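Local coordinates for protein oxaloacetate acetyl hydrolase (Cryphonectria parasitica, PDB 3LYE) that belongs to the phosphoenolpyruvate phosphomutase family of TIM-barrel proteins and assembles from four copies of its chain, at residues L71-N83 with M104-V117. Residues are numbered along the deposited sequence; the frame is centred on the assembly and turned at random.
Sequences LHDMRDNADMIAN and MVARTVEHYIRSGV
From Leu71 beside Thr108 to Asp79 beside Ser115, helix 71-82 and the 104-114 part of helix 102-114 run in the same direction, their axes inclined by 20° and 9.8 Å apart at closest approach. Leu71 is a knob in a hole lined by Met104, Arg107, Thr108 and Tyr112: CD2 lies 3.7 Å from Met104 CE, while CD1 approaches Thr108 OG1. The Tyr112 ring swings across to helix 71-82, placing OH 3.4 Å from Met74 CB; the hydroxyl is hydrogen-bonded to the carbonyl oxygen of Asp94, a calcium ligand. Arg75, its CG anti to the backbone N (chi1 -177°), crosses the His111 side chain, with His111 CG over one guanidinium face and the two planes 75° apart. Arg75 NE gives a hydrogen bond of 2.8 Å to Ser115 OG, almost in the guanidinium plane, and NH1 adds a weak one. Asp79 OD2 sits 3.1 Å from the same hydroxyl. Asp79 OD1 forms salt bridges to Arg75 and Arg114, both of the second subunit, and reciprocally. Ala78 CB meets Val117 CG2 at 3.8 Å, where a Schellman motif with Gly116 as C-prime ends the helix. Such near-parallel packing is characteristic of TIM-barrel outer helices, here preceding and following strand 91-94.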
loop_
_atom_site.group_PDB
_atom_site.type_symbol
_atom_site.label_atom_id
_atom_site.label_comp_id
_atom_site.label_asym_id
_atom_site.label_seq_id
_atom_site.Cartn_x
_atom_site.Cartn_y
_atom_site.Cartn_z
ATOM N N LEU A 71 5.753 2.565 9.767
ATOM C CA LEU A 71 4.404 2.208 10.174
ATOM C C LEU A 71 3.590 1.497 9.115
ATOM O O LEU A 71 2.956 0.489 9.409
ATOM C CB LEU A 71 3.626 3.419 10.702
ATOM C CG LEU A 71 2.163 3.136 11.063
ATOM C CD1 LEU A 71 2.073 2.070 12.112
ATOM C CD2 LEU A 71 1.502 4.426 11.513
ATOM N N HIS A 72 3.608 1.978 7.882
ATOM C CA HIS A 72 2.812 1.351 6.869
ATOM C C HIS A 72 3.134 -0.120 6.698
ATOM O O HIS A 72 2.231 -0.957 6.597
ATOM C CB HIS A 72 2.971 2.084 5.506
ATOM C CG HIS A 72 2.450 1.301 4.333
ATOM N ND1 HIS A 72 3.239 0.440 3.598
ATOM C CD2 HIS A 72 1.211 1.223 3.796
ATOM C CE1 HIS A 72 2.507 -0.121 2.651
ATOM N NE2 HIS A 72 1.275 0.346 2.744
ATOM N N ASP A 73 4.415 -0.441 6.617
ATOM C CA ASP A 73 4.830 -1.824 6.441
ATOM C C ASP A 73 4.432 -2.740 7.577
ATOM O O ASP A 73 3.991 -3.870 7.403
ATOM C CB ASP A 73 6.348 -1.878 6.277
ATOM C CG ASP A 73 6.846 -0.900 5.240
ATOM O OD1 ASP A 73 6.642 -1.183 4.057
ATOM O OD2 ASP A 73 7.497 0.107 5.617
ATOM N N MET A 74 4.653 -2.224 8.770
ATOM C CA MET A 74 4.331 -2.983 9.973
ATOM C C MET A 74 2.853 -3.184 10.175
ATOM O O MET A 74 2.413 -4.295 10.452
ATOM C CB MET A 74 5.000 -2.319 11.182
ATOM C CG MET A 74 6.516 -2.327 11.106
ATOM S SD MET A 74 7.303 -3.944 11.155
ATOM C CE MET A 74 7.006 -4.348 12.881
ATOM N N ARG A 75 2.080 -2.130 9.999
ATOM C CA ARG A 75 0.655 -2.266 10.161
ATOM C C ARG A 75 0.099 -3.169 9.067
ATOM O O ARG A 75 -0.762 -3.989 9.332
ATOM C CB ARG A 75 -0.039 -0.903 10.107
ATOM C CG ARG A 75 -1.529 -1.025 10.361
ATOM C CD ARG A 75 -2.415 -0.111 9.610
ATOM N NE ARG A 75 -3.817 -0.462 9.873
ATOM C CZ ARG A 75 -4.866 0.106 9.289
ATOM N NH1 ARG A 75 -6.121 -0.285 9.552
ATOM N NH2 ARG A 75 -4.658 1.087 8.432
ATOM N N ASP A 76 0.565 -3.016 7.835
ATOM C CA ASP A 76 0.021 -3.871 6.793
ATOM C C ASP A 76 0.270 -5.334 7.063
ATOM O O ASP A 76 -0.612 -6.171 6.860
ATOM C CB ASP A 76 0.573 -3.484 5.429
ATOM C CG ASP A 76 -0.130 -2.262 4.853
ATOM O OD1 ASP A 76 0.218 -1.878 3.721
ATOM O OD2 ASP A 76 -1.020 -1.697 5.536
ATOM N N ASN A 77 1.471 -5.688 7.513
ATOM C CA ASN A 77 1.753 -7.091 7.777
ATOM C C ASN A 77 0.967 -7.585 8.980
ATOM O O ASN A 77 0.468 -8.701 8.973
ATOM C CB ASN A 77 3.253 -7.295 7.951
ATOM C CG ASN A 77 3.729 -8.664 7.510
ATOM O OD1 ASN A 77 3.217 -9.237 6.552
ATOM N ND2 ASN A 77 4.743 -9.161 8.171
ATOM N N ALA A 78 0.845 -6.769 10.009
ATOM C CA ALA A 78 0.118 -7.175 11.198
ATOM C C ALA A 78 -1.370 -7.309 10.938
ATOM O O ALA A 78 -1.994 -8.207 11.439
ATOM C CB ALA A 78 0.395 -6.206 12.354
ATOM N N ASP A 79 -1.928 -6.406 10.161
ATOM C CA ASP A 79 -3.346 -6.419 9.811
ATOM C C ASP A 79 -3.626 -7.728 9.038
ATOM O O ASP A 79 -4.610 -8.429 9.260
ATOM C CB ASP A 79 -3.618 -5.177 8.970
ATOM C CG ASP A 79 -4.972 -5.147 8.417
ATOM O OD1 ASP A 79 -5.177 -5.536 7.250
ATOM O OD2 ASP A 79 -5.852 -4.773 9.144
ATOM N N MET A 80 -2.724 -8.067 8.128
ATOM C CA MET A 80 -2.877 -9.282 7.373
ATOM C C MET A 80 -2.823 -10.513 8.291
ATOM O O MET A 80 -3.710 -11.373 8.266
ATOM C CB MET A 80 -1.805 -9.379 6.269
ATOM C CG MET A 80 -1.909 -10.619 5.400
ATOM S SD MET A 80 -1.000 -12.082 6.044
ATOM C CE MET A 80 0.711 -11.533 5.914
ATOM N N ILE A 81 -1.795 -10.592 9.119
ATOM C CA ILE A 81 -1.635 -11.770 9.955
ATOM C C ILE A 81 -2.696 -11.954 11.006
ATOM O O ILE A 81 -3.216 -13.054 11.180
ATOM C CB ILE A 81 -0.223 -11.757 10.614
ATOM C CG1 ILE A 81 0.870 -11.942 9.560
ATOM C CG2 ILE A 81 -0.121 -12.829 11.706
ATOM C CD1 ILE A 81 2.244 -11.557 10.025
ATOM N N ALA A 82 -3.038 -10.887 11.712
ATOM C CA ALA A 82 -4.003 -11.010 12.781
ATOM C C ALA A 82 -5.372 -11.422 12.366
ATOM O O ALA A 82 -6.094 -12.016 13.164
ATOM C CB ALA A 82 -4.113 -9.658 13.501
ATOM N N ASN A 83 -5.714 -11.152 11.114
ATOM C CA ASN A 83 -7.054 -11.409 10.610
ATOM C C ASN A 83 -7.260 -12.564 9.669
ATOM O O ASN A 83 -8.336 -12.721 9.101
ATOM C CB ASN A 83 -7.614 -10.077 10.065
ATOM C CG ASN A 83 -7.579 -8.984 11.115
ATOM O OD1 ASN A 83 -6.740 -8.024 11.075
ATOM N ND2 ASN A 83 -8.417 -9.142 12.109
ATOM N N MET A 104 3.121 9.952 16.364
ATOM C CA MET A 104 3.295 8.703 15.622
ATOM C C MET A 104 3.136 7.474 16.510
ATOM O O MET A 104 2.611 6.464 16.065
ATOM C CB MET A 104 4.616 8.702 14.872
ATOM C CG MET A 104 4.588 9.490 13.577
ATOM S SD MET A 104 3.364 8.933 12.382
ATOM C CE MET A 104 3.823 7.222 12.204
ATOM N N VAL A 105 3.578 7.556 17.763
ATOM C CA VAL A 105 3.407 6.441 18.683
ATOM C C VAL A 105 1.910 6.167 18.809
ATOM O O VAL A 105 1.444 5.048 18.754
ATOM C CB VAL A 105 4.021 6.727 20.037
ATOM C CG1 VAL A 105 3.663 5.632 21.015
ATOM C CG2 VAL A 105 5.536 6.903 19.922
ATOM N N ALA A 106 1.154 7.236 19.060
ATOM C CA ALA A 106 -0.291 7.135 19.188
ATOM C C ALA A 106 -0.936 6.596 17.917
ATOM O O ALA A 106 -1.797 5.724 17.975
ATOM C CB ALA A 106 -0.879 8.493 19.535
ATOM N N ARG A 107 -0.516 7.108 16.766
ATOM C CA ARG A 107 -1.054 6.643 15.487
ATOM C C ARG A 107 -0.808 5.146 15.321
ATOM O O ARG A 107 -1.666 4.427 14.892
ATOM C CB ARG A 107 -0.392 7.422 14.354
ATOM C CG ARG A 107 -0.953 7.056 12.993
ATOM C CD ARG A 107 -0.414 8.028 11.950
ATOM N NE ARG A 107 -0.859 7.709 10.593
ATOM C CZ ARG A 107 -2.060 8.024 10.114
ATOM N NH1 ARG A 107 -2.924 8.697 10.849
ATOM N NH2 ARG A 107 -2.398 7.639 8.887
ATOM N N THR A 108 0.389 4.700 15.681
ATOM C CA THR A 108 0.754 3.301 15.570
ATOM C C THR A 108 -0.148 2.437 16.449
ATOM O O THR A 108 -0.685 1.433 16.000
ATOM C CB THR A 108 2.242 3.105 15.947
ATOM O OG1 THR A 108 3.083 3.823 15.022
ATOM C CG2 THR A 108 2.614 1.634 15.904
ATOM N N VAL A 109 -0.314 2.828 17.717
ATOM C CA VAL A 109 -1.147 2.060 18.602
ATOM C C VAL A 109 -2.584 2.039 18.075
ATOM O O VAL A 109 -3.217 0.994 18.091
ATOM C CB VAL A 109 -1.044 2.594 20.069
ATOM C CG1 VAL A 109 -2.077 1.877 20.953
ATOM C CG2 VAL A 109 0.366 2.383 20.592
ATOM N N GLU A 110 -3.095 3.192 17.639
ATOM C CA GLU A 110 -4.456 3.249 17.138
ATOM C C GLU A 110 -4.615 2.322 15.943
ATOM O O GLU A 110 -5.610 1.614 15.843
ATOM C CB GLU A 110 -4.737 4.682 16.764
ATOM C CG GLU A 110 -6.051 4.944 16.094
ATOM C CD GLU A 110 -6.180 6.412 15.751
ATOM O OE1 GLU A 110 -5.140 7.038 15.383
ATOM O OE2 GLU A 110 -7.298 6.929 15.852
ATOM N N HIS A 111 -3.679 2.373 14.994
ATOM C CA HIS A 111 -3.749 1.532 13.800
ATOM C C HIS A 111 -3.658 0.037 14.138
ATOM O O HIS A 111 -4.374 -0.783 13.580
ATOM C CB HIS A 111 -2.696 1.959 12.785
ATOM C CG HIS A 111 -3.056 3.221 12.071
ATOM N ND1 HIS A 111 -2.953 3.362 10.712
ATOM C CD2 HIS A 111 -3.538 4.399 12.529
ATOM C CE1 HIS A 111 -3.373 4.562 10.355
ATOM N NE2 HIS A 111 -3.764 5.202 11.435
ATOM N N TYR A 112 -2.788 -0.298 15.078
ATOM C CA TYR A 112 -2.648 -1.685 15.504
ATOM C C TYR A 112 -3.978 -2.123 16.135
ATOM O O TYR A 112 -4.495 -3.212 15.852
ATOM C CB TYR A 112 -1.490 -1.877 16.477
ATOM C CG TYR A 112 -0.125 -2.082 15.852
ATOM C CD1 TYR A 112 0.204 -1.548 14.596
ATOM C CD2 TYR A 112 0.843 -2.767 16.547
ATOM C CE1 TYR A 112 1.470 -1.724 14.073
ATOM C CE2 TYR A 112 2.095 -2.945 16.035
ATOM C CZ TYR A 112 2.404 -2.429 14.781
ATOM O OH TYR A 112 3.680 -2.603 14.274
ATOM N N ILE A 113 -4.525 -1.300 17.012
ATOM C CA ILE A 113 -5.790 -1.641 17.650
ATOM C C ILE A 113 -6.906 -1.871 16.624
ATOM O O ILE A 113 -7.636 -2.866 16.698
ATOM C CB ILE A 113 -6.187 -0.557 18.681
ATOM C CG1 ILE A 113 -5.316 -0.720 19.939
ATOM C CG2 ILE A 113 -7.663 -0.612 19.085
ATOM C CD1 ILE A 113 -5.415 0.428 20.908
ATOM N N ARG A 114 -7.045 -0.930 15.698
ATOM C CA ARG A 114 -8.046 -0.994 14.627
ATOM C C ARG A 114 -7.892 -2.247 13.783
ATOM O O ARG A 114 -8.880 -2.792 13.275
ATOM C CB ARG A 114 -7.898 0.229 13.663
ATOM C CG ARG A 114 -8.485 1.454 14.233
ATOM C CD ARG A 114 -8.084 2.734 13.532
ATOM N NE ARG A 114 -8.057 2.646 12.096
ATOM C CZ ARG A 114 -7.507 3.548 11.307
ATOM N NH1 ARG A 114 -7.500 3.327 9.995
ATOM N NH2 ARG A 114 -7.000 4.664 11.817
ATOM N N SER A 115 -6.642 -2.657 13.609
ATOM C CA SER A 115 -6.305 -3.828 12.807
ATOM C C SER A 115 -6.404 -5.152 13.550
ATOM O O SER A 115 -5.976 -6.177 13.048
ATOM C CB SER A 115 -4.904 -3.687 12.215
ATOM O OG SER A 115 -4.867 -2.714 11.183
ATOM N N GLY A 116 -6.954 -5.143 14.753
ATOM C CA GLY A 116 -7.130 -6.364 15.519
ATOM C C GLY A 116 -5.900 -6.918 16.187
ATOM O O GLY A 116 -5.934 -8.046 16.658
ATOM N N VAL A 117 -4.835 -6.132 16.251
ATOM C CA VAL A 117 -3.629 -6.606 16.897
ATOM C C VAL A 117 -3.884 -6.644 18.414
ATOM O O VAL A 117 -4.530 -5.785 18.978
ATOM C CB VAL A 117 -2.452 -5.705 16.542
ATOM C CG1 VAL A 117 -1.193 -6.145 17.255
ATOM C CG2 VAL A 117 -2.236 -5.659 15.035
#